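Local coordinates for RNA-binding protein RO60 (Deinococcus radiodurans, PDB 2NVO) that binds several small RNAs that accumulate during recovery from ultraviolet irradiation and contributes to the bacterium's resistance to such irradiation, at residues Ala125-Ala130 with Ala158-Thr163. Sequence-based numbering, arbitrary orientation.
Sequences ALPEVA and ANVYET
Val160 reaches across to Leu126 and Pro127 with a single methyl, CG2. Leu126 CD2 comes within 3.6 Å of Val160 CG2, and the side chains approach on a slant. Leu126 CG follows at 3.8 Å from the same methyl. Pro127 CG lies 4.1 Å from Val160 CG2, so one methyl meets two adjacent residues of the first helix. Val160 CG2 stands anti to the carbonyl carbon and beside the backbone N, and from there it meets both.

The proline ring also meets Asn159. Pro127 CG is 3.6 Å from Asn159 ND2, with the two side chains at about a right angle. This is a van der Waals approach, since a ring carbon offers the amide no acceptor. Asn159 CG is anti to the backbone N (chi1 -177°), and the side chain swings its amide nitrogen toward the ring. No hydrogen bond joins the two segments. Within the second helix, Thr163 OG1 donates to Asn159 O at 2.8 Å.

Pro127 and Val160 also bring the backbones nearest, with their CA atoms 4.9 Å apart. Helix 116-129 is kinked where the N atoms of Pro127 and Glu128 lack a bond to the preceding turn; Pro127 has no N-H to give. Buried Leu126 also touches Leu106 of helix 100-112. Glu128 forms a salt bridge with Arg92, and Glu162 one with Arg155.

The short helix axes cross at -61°, 8.8 Å apart. The contact joins helix 116-129 to helix 151-163. Helix 133-143 lies between them in sequence, and its Leu136 touches both Leu126 and Ala130. Residues 158-163 fall in a region that probably binds RNA, as in related proteins. Such helix-to-helix apolar packing builds the HEAT-like repeats of the TROVE horseshoe.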
# COMPACT_ATOMS: atom_id res chain seq x y z
N ALA A 125 -14.73 -12.33 -15.16
CA ALA A 125 -13.52 -11.61 -14.74
C ALA A 125 -13.12 -11.90 -13.29
O ALA A 125 -11.99 -11.61 -12.90
CB ALA A 125 -13.70 -10.12 -14.95
N LEU A 126 -14.03 -12.46 -12.50
CA LEU A 126 -13.72 -12.71 -11.08
C LEU A 126 -12.39 -13.43 -10.83
O LEU A 126 -11.63 -13.03 -9.95
CB LEU A 126 -14.87 -13.45 -10.38
CG LEU A 126 -14.69 -13.55 -8.87
CD1 LEU A 126 -14.62 -12.15 -8.23
CD2 LEU A 126 -15.80 -14.36 -8.23
N PRO A 127 -12.09 -14.49 -11.60
CA PRO A 127 -10.82 -15.20 -11.38
C PRO A 127 -9.60 -14.30 -11.55
O PRO A 127 -8.58 -14.51 -10.88
CB PRO A 127 -10.84 -16.28 -12.47
CG PRO A 127 -12.28 -16.50 -12.75
CD PRO A 127 -12.93 -15.16 -12.61
N GLU A 128 -9.68 -13.30 -12.42
CA GLU A 128 -8.58 -12.38 -12.61
C GLU A 128 -8.49 -11.42 -11.44
O GLU A 128 -7.42 -11.23 -10.85
CB GLU A 128 -8.75 -11.56 -13.89
CG GLU A 128 -7.49 -10.81 -14.29
CD GLU A 128 -7.70 -9.87 -15.49
OE1 GLU A 128 -8.77 -9.92 -16.13
OE2 GLU A 128 -6.78 -9.08 -15.78
N VAL A 129 -9.63 -10.83 -11.10
CA VAL A 129 -9.68 -9.74 -10.13
C VAL A 129 -9.53 -10.22 -8.69
O VAL A 129 -8.87 -9.57 -7.88
CB VAL A 129 -10.98 -8.91 -10.27
CG1 VAL A 129 -11.09 -7.89 -9.14
CG2 VAL A 129 -11.03 -8.22 -11.61
N ALA A 130 -10.13 -11.36 -8.37
CA ALA A 130 -9.95 -11.96 -7.06
C ALA A 130 -8.69 -12.82 -7.03
O ALA A 130 -8.79 -14.04 -6.92
CB ALA A 130 -11.18 -12.79 -6.68
N ALA A 158 -17.68 -21.13 -8.60
CA ALA A 158 -17.05 -22.41 -8.93
C ALA A 158 -15.94 -22.23 -9.96
O ALA A 158 -14.89 -22.85 -9.88
CB ALA A 158 -18.09 -23.42 -9.45
N ASN A 159 -16.17 -21.36 -10.94
CA ASN A 159 -15.18 -21.13 -11.99
C ASN A 159 -13.86 -20.62 -11.41
O ASN A 159 -12.78 -20.93 -11.92
CB ASN A 159 -15.73 -20.18 -13.05
CG ASN A 159 -14.77 -19.96 -14.20
OD1 ASN A 159 -14.24 -20.91 -14.79
ND2 ASN A 159 -14.54 -18.70 -14.52
N VAL A 160 -13.95 -19.86 -10.32
CA VAL A 160 -12.76 -19.38 -9.65
C VAL A 160 -11.87 -20.53 -9.18
O VAL A 160 -10.66 -20.51 -9.40
CB VAL A 160 -13.10 -18.45 -8.45
CG1 VAL A 160 -11.84 -18.10 -7.68
CG2 VAL A 160 -13.77 -17.20 -8.96
N TYR A 161 -12.47 -21.53 -8.54
CA TYR A 161 -11.71 -22.67 -8.03
C TYR A 161 -11.26 -23.61 -9.14
O TYR A 161 -10.17 -24.18 -9.09
CB TYR A 161 -12.52 -23.44 -6.99
CG TYR A 161 -12.84 -22.63 -5.75
CD1 TYR A 161 -11.87 -22.41 -4.77
CD2 TYR A 161 -14.10 -22.08 -5.56
CE1 TYR A 161 -12.17 -21.67 -3.62
CE2 TYR A 161 -14.40 -21.34 -4.43
CZ TYR A 161 -13.43 -21.14 -3.47
OH TYR A 161 -13.73 -20.40 -2.35
N GLU A 162 -12.11 -23.77 -10.15
CA GLU A 162 -11.81 -24.69 -11.25
C GLU A 162 -10.70 -24.17 -12.16
O GLU A 162 -10.10 -24.93 -12.93
CB GLU A 162 -13.08 -24.98 -12.04
CG GLU A 162 -14.08 -25.83 -11.26
CD GLU A 162 -15.45 -25.83 -11.89
OE1 GLU A 162 -15.64 -25.11 -12.89
OE2 GLU A 162 -16.35 -26.56 -11.39
N THR A 163 -10.44 -22.87 -12.08
CA THR A 163 -9.43 -22.22 -12.91
C THR A 163 -8.05 -22.19 -12.24
O THR A 163 -7.03 -21.99 -12.89
CB THR A 163 -9.86 -20.78 -13.27
OG1 THR A 163 -11.01 -20.82 -14.11
CG2 THR A 163 -8.75 -20.03 -13.98